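Local coordinates for extracellular solute-binding protein, family 7 (Colwellia psychrerythraea, PDB 4PET) that probably serves as the periplasmic solute-binding component of a TRAP transport system and holds pyruvate beside a calcium ion, at residues E119-F124 / G147-N152; M130-K135 / T325-K330; P176-E181 / Q309-L314. All coordinates share one frame; numbering follows the deposited sequence.

Interaction 1: residues E119-F124 / G147-N152; sequences EQHAWF and GGNTGN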
loop_
_atom_site.group_PDB
_atom_site.type_symbol
_atom_site.label_atom_id
_atom_site.label_comp_id
_atom_site.label_asym_id
_atom_site.label_seq_id
_atom_site.Cartn_x
_atom_site.Cartn_y
_atom_site.Cartn_z
ATOM N N GLU A 119 -6.569 -2.672 -0.316
ATOM C CA GLU A 119 -7.792 -3.080 0.392
ATOM C C GLU A 119 -7.502 -4.126 1.456
ATOM O O GLU A 119 -8.014 -4.060 2.583
ATOM C CB GLU A 119 -8.807 -3.634 -0.604
ATOM C CG GLU A 119 -9.234 -2.611 -1.656
ATOM C CD GLU A 119 -10.174 -3.162 -2.682
ATOM O OE1 GLU A 119 -10.963 -2.377 -3.242
ATOM O OE2 GLU A 119 -10.113 -4.373 -2.976
ATOM N N GLN A 120 -6.698 -5.110 1.100
ATOM C CA GLN A 120 -6.425 -6.214 2.003
ATOM C C GLN A 120 -5.640 -5.726 3.223
ATOM O O GLN A 120 -5.856 -6.209 4.336
ATOM C CB GLN A 120 -5.709 -7.337 1.282
ATOM C CG GLN A 120 -5.604 -8.609 2.096
ATOM C CD GLN A 120 -4.622 -9.557 1.464
ATOM O OE1 GLN A 120 -3.516 -9.159 1.086
ATOM N NE2 GLN A 120 -5.025 -10.795 1.301
ATOM N N HIS A 121 -4.805 -4.707 3.053
ATOM C CA HIS A 121 -4.105 -4.168 4.203
ATOM C C HIS A 121 -5.069 -3.490 5.194
ATOM O O HIS A 121 -4.935 -3.654 6.392
ATOM C CB HIS A 121 -3.020 -3.208 3.736
ATOM C CG HIS A 121 -1.891 -3.901 3.040
ATOM N ND1 HIS A 121 -1.021 -3.250 2.190
ATOM C CD2 HIS A 121 -1.481 -5.190 3.088
ATOM C CE1 HIS A 121 -0.128 -4.112 1.741
ATOM N NE2 HIS A 121 -0.386 -5.298 2.269
ATOM N N ALA A 122 -6.050 -2.763 4.674
ATOM C CA ALA A 122 -7.102 -2.190 5.480
ATOM C C ALA A 122 -7.819 -3.304 6.217
ATOM O O ALA A 122 -8.134 -3.194 7.429
ATOM C CB ALA A 122 -8.082 -1.434 4.595
ATOM N N TRP A 123 -8.110 -4.362 5.484
ATOM C CA TRP A 123 -8.838 -5.477 6.062
ATOM C C TRP A 123 -8.040 -6.108 7.198
ATOM O O TRP A 123 -8.606 -6.321 8.280
ATOM C CB TRP A 123 -9.189 -6.538 5.016
ATOM C CG TRP A 123 -9.838 -7.750 5.627
ATOM C CD1 TRP A 123 -11.106 -7.838 6.094
ATOM C CD2 TRP A 123 -9.238 -9.049 5.854
ATOM N NE1 TRP A 123 -11.340 -9.094 6.618
ATOM C CE2 TRP A 123 -10.210 -9.855 6.477
ATOM C CE3 TRP A 123 -7.984 -9.593 5.595
ATOM C CZ2 TRP A 123 -9.974 -11.192 6.818
ATOM C CZ3 TRP A 123 -7.735 -10.915 5.960
ATOM C CH2 TRP A 123 -8.727 -11.703 6.559
ATOM N N PHE A 124 -6.740 -6.359 6.974
ATOM C CA PHE A 124 -5.860 -6.970 7.986
ATOM C C PHE A 124 -5.738 -6.147 9.257
ATOM O O PHE A 124 -5.976 -6.636 10.334
ATOM C CB PHE A 124 -4.422 -7.208 7.487
ATOM C CG PHE A 124 -4.208 -8.540 6.867
ATOM C CD1 PHE A 124 -4.344 -9.712 7.615
ATOM C CD2 PHE A 124 -3.885 -8.639 5.511
ATOM C CE1 PHE A 124 -4.168 -10.961 7.022
ATOM C CE2 PHE A 124 -3.684 -9.892 4.914
ATOM C CZ PHE A 124 -3.825 -11.048 5.665
ATOM N N GLY A 147 3.510 -10.957 5.448
ATOM C CA GLY A 147 4.917 -11.121 5.106
ATOM C C GLY A 147 5.335 -10.497 3.771
ATOM O O GLY A 147 6.447 -10.730 3.316
ATOM N N GLY A 148 4.419 -9.744 3.152
ATOM C CA GLY A 148 4.678 -8.988 1.937
ATOM C C GLY A 148 3.663 -9.252 0.840
ATOM O O GLY A 148 3.352 -10.417 0.554
ATOM N N ASN A 149 3.184 -8.182 0.186
ATOM C CA ASN A 149 2.247 -8.342 -0.916
ATOM C C ASN A 149 2.935 -8.226 -2.260
ATOM O O ASN A 149 3.820 -7.386 -2.434
ATOM C CB ASN A 149 1.158 -7.288 -0.859
ATOM C CG ASN A 149 -0.170 -7.810 -1.287
ATOM O OD1 ASN A 149 -0.449 -7.896 -2.465
ATOM N ND2 ASN A 149 -1.005 -8.161 -0.329
ATOM N N THR A 150 2.490 -9.047 -3.205
ATOM C CA THR A 150 2.957 -8.990 -4.584
ATOM C C THR A 150 2.094 -8.030 -5.414
ATOM O O THR A 150 2.433 -7.665 -6.546
ATOM C CB THR A 150 2.898 -10.395 -5.227
ATOM O OG1 THR A 150 1.547 -10.881 -5.259
ATOM C CG2 THR A 150 3.773 -11.388 -4.431
ATOM N N GLY A 151 0.969 -7.617 -4.874
ATOM C CA GLY A 151 -0.039 -7.000 -5.719
ATOM C C GLY A 151 -0.701 -8.042 -6.630
ATOM O O GLY A 151 -0.639 -9.235 -6.380
ATOM N N ASN A 152 -1.394 -7.569 -7.659
ATOM C CA ASN A 152 -2.278 -8.420 -8.445
ATOM C C ASN A 152 -1.423 -9.331 -9.337
ATOM O O ASN A 152 -0.467 -8.876 -9.985
ATOM C CB ASN A 152 -3.161 -7.519 -9.333
ATOM C CG ASN A 152 -4.584 -8.011 -9.422
ATOM O OD1 ASN A 152 -4.829 -9.143 -9.820
ATOM N ND2 ASN A 152 -5.532 -7.171 -9.011
#
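The amide of Asn149, on strand 142-149, reaches helix 117-126 between Gln120 and His121. Its polar contact with the helix is thin: ND2 of Asn149 gives a weak hydrogen bond to OE1 of Gln120, 3.1 Å long but bent to 123° at the hydrogen, and the two amide planes are turned 71° apart. Gln120 gets there with CG anti to the backbone N (chi1 -170°) and the chain extended beyond it, while its NE2 is bonded to Thr109 O. The imidazole adds a van der Waals contact, NE2 of His121 lying 3.9 Å from ND2 of Asn149, ring and amide standing perpendicular. Both of these nitrogens are hydrogen-bonded to Glu240 OE1, which thus bridges helix and strand beside the weak direct bond. Asn149 also forms an Asx turn: OD1 of Asn149 accepts from N of Gly151 at 2.8 Å, in the carbonyl plane and on a lone pair. This turn fixes which way round the amide sits, presenting ND2 to Gln120 and Glu240. The Asn149 side chain lies about 9 Å from the bound pyruvate, and in this buried polar cluster the carboxylate of Glu240 probably polarises the His121 ring and the Asn149 amide.

Interaction 2: residues M130-K135 / T325-K330; sequences MELMKK and TAEILK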
loop_
_atom_site.group_PDB
_atom_site.type_symbol
_atom_site.label_atom_id
_atom_site.label_comp_id
_atom_site.label_asym_id
_atom_site.label_seq_id
_atom_site.Cartn_x
_atom_site.Cartn_y
_atom_site.Cartn_z
HETATM N N MSE A 130 -6.290 -9.414 11.156
HETATM C CA MSE A 130 -5.238 -9.926 12.051
HETATM C C MSE A 130 -5.833 -10.856 13.135
HETATM O O MSE A 130 -5.256 -11.883 13.482
HETATM C CB MSE A 130 -4.498 -8.778 12.769
HETATM C CG MSE A 130 -3.506 -8.006 11.947
HETATM SE SE MSE A 130 -2.069 -9.098 11.191
HETATM C CE MSE A 130 -1.444 -10.055 12.734
ATOM N N GLU A 131 -6.975 -10.448 13.676
ATOM C CA GLU A 131 -7.634 -11.156 14.767
ATOM C C GLU A 131 -8.198 -12.500 14.323
ATOM O O GLU A 131 -8.093 -13.489 15.053
ATOM C CB GLU A 131 -8.751 -10.280 15.364
ATOM C CG GLU A 131 -8.259 -9.019 16.080
ATOM C CD GLU A 131 -7.843 -7.850 15.158
ATOM O OE1 GLU A 131 -8.167 -7.828 13.945
ATOM O OE2 GLU A 131 -7.171 -6.938 15.681
ATOM N N LEU A 132 -8.769 -12.562 13.121
ATOM C CA LEU A 132 -9.234 -13.844 12.570
ATOM C C LEU A 132 -8.033 -14.775 12.319
ATOM O O LEU A 132 -8.101 -15.993 12.531
ATOM C CB LEU A 132 -10.049 -13.644 11.277
ATOM C CG LEU A 132 -11.472 -13.092 11.413
ATOM C CD1 LEU A 132 -12.087 -12.729 10.049
ATOM C CD2 LEU A 132 -12.391 -14.084 12.147
HETATM N N MSE A 133 -6.930 -14.213 11.843
HETATM C CA MSE A 133 -5.755 -15.005 11.576
HETATM C C MSE A 133 -5.179 -15.616 12.849
HETATM O O MSE A 133 -4.751 -16.784 12.857
HETATM C CB MSE A 133 -4.692 -14.160 10.852
HETATM C CG MSE A 133 -3.479 -14.984 10.509
HETATM SE SE MSE A 133 -2.398 -14.168 9.083
HETATM C CE MSE A 133 -1.919 -12.593 9.974
ATOM N N LYS A 134 -5.220 -14.840 13.919
ATOM C CA LYS A 134 -4.748 -15.273 15.234
ATOM C C LYS A 134 -5.630 -16.425 15.767
ATOM O O LYS A 134 -5.121 -17.388 16.362
ATOM C CB LYS A 134 -4.790 -14.074 16.197
ATOM C CG LYS A 134 -4.399 -14.384 17.644
ATOM C CD LYS A 134 -4.534 -13.116 18.515
ATOM C CE LYS A 134 -3.825 -13.277 19.829
ATOM N NZ LYS A 134 -4.325 -14.431 20.581
ATOM N N LYS A 135 -6.946 -16.326 15.541
ATOM C CA LYS A 135 -7.862 -17.394 15.990
ATOM C C LYS A 135 -7.587 -18.710 15.226
ATOM O O LYS A 135 -7.748 -19.784 15.770
ATOM C CB LYS A 135 -9.341 -17.024 15.798
ATOM C CG LYS A 135 -9.887 -16.002 16.744
ATOM C CD LYS A 135 -11.399 -16.205 16.987
ATOM C CE LYS A 135 -12.254 -15.573 15.877
ATOM N NZ LYS A 135 -13.146 -14.431 16.321
ATOM N N THR A 325 -14.868 -21.036 8.908
ATOM C CA THR A 325 -14.807 -20.710 7.477
ATOM C C THR A 325 -15.911 -19.735 7.088
ATOM O O THR A 325 -15.705 -18.815 6.297
ATOM C CB THR A 325 -14.973 -21.960 6.614
ATOM O OG1 THR A 325 -14.049 -22.968 7.050
ATOM C CG2 THR A 325 -14.745 -21.626 5.105
ATOM N N ALA A 326 -17.102 -19.941 7.636
ATOM C CA ALA A 326 -18.203 -19.052 7.298
ATOM C C ALA A 326 -17.868 -17.664 7.824
ATOM O O ALA A 326 -18.091 -16.653 7.131
ATOM C CB ALA A 326 -19.539 -19.583 7.852
ATOM N N GLU A 327 -17.284 -17.616 9.018
ATOM C CA GLU A 327 -16.972 -16.350 9.646
ATOM C C GLU A 327 -15.913 -15.625 8.845
ATOM O O GLU A 327 -16.016 -14.412 8.588
ATOM C CB GLU A 327 -16.488 -16.517 11.097
ATOM C CG GLU A 327 -16.294 -15.152 11.774
ATOM C CD GLU A 327 -15.728 -15.205 13.201
ATOM O OE1 GLU A 327 -15.591 -16.306 13.785
ATOM O OE2 GLU A 327 -15.401 -14.119 13.735
ATOM N N ILE A 328 -14.891 -16.354 8.431
ATOM C CA ILE A 328 -13.817 -15.710 7.683
ATOM C C ILE A 328 -14.318 -15.221 6.316
ATOM O O ILE A 328 -14.059 -14.085 5.939
ATOM C CB ILE A 328 -12.621 -16.632 7.472
ATOM C CG1 ILE A 328 -11.990 -16.992 8.814
ATOM C CG2 ILE A 328 -11.565 -15.907 6.617
ATOM C CD1 ILE A 328 -11.065 -18.178 8.754
ATOM N N LEU A 329 -15.027 -16.071 5.580
ATOM C CA LEU A 329 -15.540 -15.662 4.269
ATOM C C LEU A 329 -16.579 -14.524 4.354
ATOM O O LEU A 329 -16.658 -13.691 3.455
ATOM C CB LEU A 329 -16.119 -16.824 3.499
ATOM C CG LEU A 329 -15.092 -17.906 3.168
ATOM C CD1 LEU A 329 -15.783 -19.021 2.458
ATOM C CD2 LEU A 329 -13.914 -17.349 2.322
ATOM N N LYS A 330 -17.378 -14.487 5.411
ATOM C CA LYS A 330 -18.308 -13.382 5.585
ATOM C C LYS A 330 -17.577 -12.073 5.828
ATOM O O LYS A 330 -17.985 -11.018 5.335
ATOM C CB LYS A 330 -19.256 -13.632 6.754
ATOM C CG LYS A 330 -20.174 -12.432 7.037
ATOM C CD LYS A 330 -20.964 -12.625 8.313
ATOM C CE LYS A 330 -22.360 -12.027 8.233
ATOM N NZ LYS A 330 -22.398 -10.681 7.599
#
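Leu132 and Lys135, one turn apart on helix 129-137, meet Glu327 and Ile328 on helix 323-353. The Leu132 methyls divide the work: CD1 of Leu132 rests 4.2 Å from CA of Ile328, and CD2 of Leu132 lies against the carboxylate, 3.4 Å from OE2 of Glu327. That same oxygen is the acceptor of a long, weak salt bridge, with NZ of Lys135 3.4 Å from OE2 of Glu327. The acid spans the gap on an extended chain, its CG turned to the far side from its own amide nitrogen (chi1 -175°), whereas the lysine bends at chi3 and chi4 and crosses it at about a right angle. Putting an alanine in place of Glu327 would probably leave the Lys135 ammonium without this charged mate and open a gap beside CD2 of Leu132. The helix segments run nearly antiparallel, at 161°, with axes 11.1 Å apart, and each contributes two side chains to the contact. Around this pair, Leu132 also touches Ser331 and Ile328 packs on Phe108. CB of Met133, a selenomethionine, points away from helix 323-353, and its side chain touches Ser144 and Pro146 of strand 142-149, so helix 129-137 lies between that long helix and the strand.

Interaction 3: residues P176-E181 / Q309-L314; sequences PGFAGE and QANDEL. With PYR (pyruvic acid), chain D.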
loop_
_atom_site.group_PDB
_atom_site.type_symbol
_atom_site.label_atom_id
_atom_site.label_comp_id
_atom_site.label_asym_id
_atom_site.label_seq_id
_atom_site.Cartn_x
_atom_site.Cartn_y
_atom_site.Cartn_z
ATOM N N PRO A 176 -1.667 -22.562 -6.564
ATOM C CA PRO A 176 -2.016 -22.820 -5.160
ATOM C C PRO A 176 -3.372 -22.258 -4.726
ATOM O O PRO A 176 -4.136 -21.646 -5.516
ATOM C CB PRO A 176 -0.899 -22.115 -4.408
ATOM C CG PRO A 176 -0.598 -20.877 -5.299
ATOM C CD PRO A 176 -0.902 -21.301 -6.712
ATOM N N GLY A 177 -3.666 -22.480 -3.448
ATOM C CA GLY A 177 -4.748 -21.804 -2.785
ATOM C C GLY A 177 -6.094 -22.140 -3.353
ATOM O O GLY A 177 -6.332 -23.209 -3.975
ATOM N N PHE A 178 -6.996 -21.201 -3.141
ATOM C CA PHE A 178 -8.381 -21.423 -3.456
ATOM C C PHE A 178 -8.619 -21.525 -4.970
ATOM O O PHE A 178 -9.520 -22.255 -5.404
ATOM C CB PHE A 178 -9.254 -20.328 -2.845
ATOM C CG PHE A 178 -10.698 -20.727 -2.752
ATOM C CD1 PHE A 178 -11.108 -21.679 -1.836
ATOM C CD2 PHE A 178 -11.637 -20.185 -3.593
ATOM C CE1 PHE A 178 -12.445 -22.065 -1.759
ATOM C CE2 PHE A 178 -12.961 -20.552 -3.511
ATOM C CZ PHE A 178 -13.364 -21.502 -2.613
ATOM N N ALA A 179 -7.823 -20.808 -5.767
ATOM C CA ALA A 179 -7.965 -20.918 -7.230
ATOM C C ALA A 179 -7.724 -22.372 -7.693
ATOM O O ALA A 179 -8.346 -22.859 -8.643
ATOM C CB ALA A 179 -7.031 -19.947 -7.953
ATOM N N GLY A 180 -6.825 -23.073 -7.018
ATOM C CA GLY A 180 -6.562 -24.468 -7.346
ATOM C C GLY A 180 -7.808 -25.308 -7.178
ATOM O O GLY A 180 -8.140 -26.156 -8.008
ATOM N N GLU A 181 -8.527 -25.051 -6.092
ATOM C CA GLU A 181 -9.775 -25.749 -5.819
ATOM C C GLU A 181 -10.834 -25.404 -6.870
ATOM O O GLU A 181 -11.636 -26.250 -7.269
ATOM C CB GLU A 181 -10.305 -25.392 -4.418
ATOM C CG GLU A 181 -9.298 -25.587 -3.316
ATOM C CD GLU A 181 -8.957 -27.034 -3.112
ATOM O OE1 GLU A 181 -9.881 -27.798 -2.746
ATOM O OE2 GLU A 181 -7.784 -27.408 -3.349
ATOM N N GLN A 309 -18.461 -18.604 -11.489
ATOM C CA GLN A 309 -19.540 -19.431 -10.968
ATOM C C GLN A 309 -18.994 -20.521 -10.050
ATOM O O GLN A 309 -19.568 -20.794 -9.008
ATOM C CB GLN A 309 -20.325 -20.044 -12.134
ATOM C CG GLN A 309 -21.441 -20.988 -11.713
ATOM C CD GLN A 309 -22.288 -21.487 -12.864
ATOM O OE1 GLN A 309 -23.330 -20.917 -13.168
ATOM N NE2 GLN A 309 -21.850 -22.565 -13.506
ATOM N N ALA A 310 -17.903 -21.163 -10.463
ATOM C CA ALA A 310 -17.334 -22.286 -9.708
ATOM C C ALA A 310 -16.791 -21.725 -8.413
ATOM O O ALA A 310 -16.980 -22.288 -7.358
ATOM C CB ALA A 310 -16.222 -22.960 -10.491
ATOM N N ASN A 311 -16.130 -20.580 -8.501
ATOM C CA ASN A 311 -15.702 -19.901 -7.296
ATOM C C ASN A 311 -16.878 -19.619 -6.321
ATOM O O ASN A 311 -16.790 -19.974 -5.162
ATOM C CB ASN A 311 -14.962 -18.619 -7.679
ATOM C CG ASN A 311 -14.337 -17.919 -6.490
ATOM O OD1 ASN A 311 -13.361 -18.398 -5.895
ATOM N ND2 ASN A 311 -14.873 -16.744 -6.160
ATOM N N ASP A 312 -17.949 -18.984 -6.787
ATOM C CA ASP A 312 -19.150 -18.731 -5.966
ATOM C C ASP A 312 -19.712 -20.045 -5.379
ATOM O O ASP A 312 -20.089 -20.119 -4.214
ATOM C CB ASP A 312 -20.290 -18.080 -6.801
ATOM C CG ASP A 312 -20.052 -16.594 -7.161
ATOM O OD1 ASP A 312 -19.161 -15.923 -6.594
ATOM O OD2 ASP A 312 -20.803 -16.091 -8.033
ATOM N N GLU A 313 -19.801 -21.074 -6.207
ATOM C CA GLU A 313 -20.348 -22.345 -5.767
ATOM C C GLU A 313 -19.501 -22.917 -4.637
ATOM O O GLU A 313 -20.028 -23.443 -3.644
ATOM C CB GLU A 313 -20.367 -23.337 -6.908
ATOM C CG GLU A 313 -21.469 -23.165 -7.931
ATOM C CD GLU A 313 -21.329 -24.184 -9.061
ATOM O OE1 GLU A 313 -20.615 -25.191 -8.838
ATOM O OE2 GLU A 313 -21.910 -23.981 -10.155
ATOM N N LEU A 314 -18.185 -22.818 -4.786
ATOM C CA LEU A 314 -17.262 -23.420 -3.820
ATOM C C LEU A 314 -17.171 -22.615 -2.532
ATOM O O LEU A 314 -16.972 -23.193 -1.463
ATOM C CB LEU A 314 -15.862 -23.547 -4.405
ATOM C CG LEU A 314 -15.458 -24.908 -4.951
ATOM C CD1 LEU A 314 -13.968 -24.901 -5.290
ATOM C CD2 LEU A 314 -15.783 -26.035 -3.959
HETATM C C PYR D . 2.643 -18.545 -5.132
HETATM O O PYR D . 1.950 -18.896 -6.182
HETATM O OXT PYR D . 3.180 -19.510 -4.443
HETATM C CA PYR D . 2.866 -17.185 -4.827
HETATM O O3 PYR D . 2.164 -16.238 -5.397
HETATM C CB PYR D . 3.953 -16.770 -3.884
#
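Phe178 swings its ring away from its own amide nitrogen (chi1 -161°) and out from helix 177-185 to helix 301-321, where Asn311 uses the corresponding torsion to bring its amide oxygen to the ring. OD1 of Asn311 lies at the ring edge, near its plane, 3.2 Å from CE2 of Phe178, and the amide plane stands 80° from the ring. The oxygen is buried here with no hydrogen-bonding partner in the model, so the slightly positive C-H rim of the ring probably offers it some electrostatic relief. Beyond the amide, CZ of Phe178 packs 3.7 Å from CB of Leu314. The leucine then reaches past the ring to the helix backbone, where CD1 of Leu314 is 3.3 Å from O of Glu181 and 3.8 Å from CB of Glu181. These helices belong to the two-lobed fold of the DctP family of solute-binding proteins, and their short segments cross at 103° with axes 10.3 Å apart. Helix 177-185 follows strand 172-174, and the link between them carries Pro176 of the ligand pocket: CG of Pro176 is 3.3 Å from the O atom of pyruvate; the ligand is also hydrogen-bonded to Arg174 on that strand. Phe178 further meets Phe318 of helix 301-321 edge-to-face, while the carboxylate of Glu181 forms a salt bridge through OE2 with Lys99.

From the N terminus, helix 117-126 comes first, and interaction 1 closes a short loop when strand 142-149 returns to it. Helix 129-137 lies inside that loop, but its partner, helix 323-353, comes far later, so interactions 1 and 2 cross along the chain. They also touch: Phe124 O and Met130 N form a probable hydrogen bond, and Trp123 packs on Leu132. Interaction 3 opens after interaction 1 has closed and is nested within the long loop closed by interaction 2. It does not touch either, although helices 301-321 and 323-353 are consecutive. Together the three join an edge strand, 142-149, of the five-stranded sheet, the segment carrying Pro176 of the pyruvate pocket and the C-terminal helices.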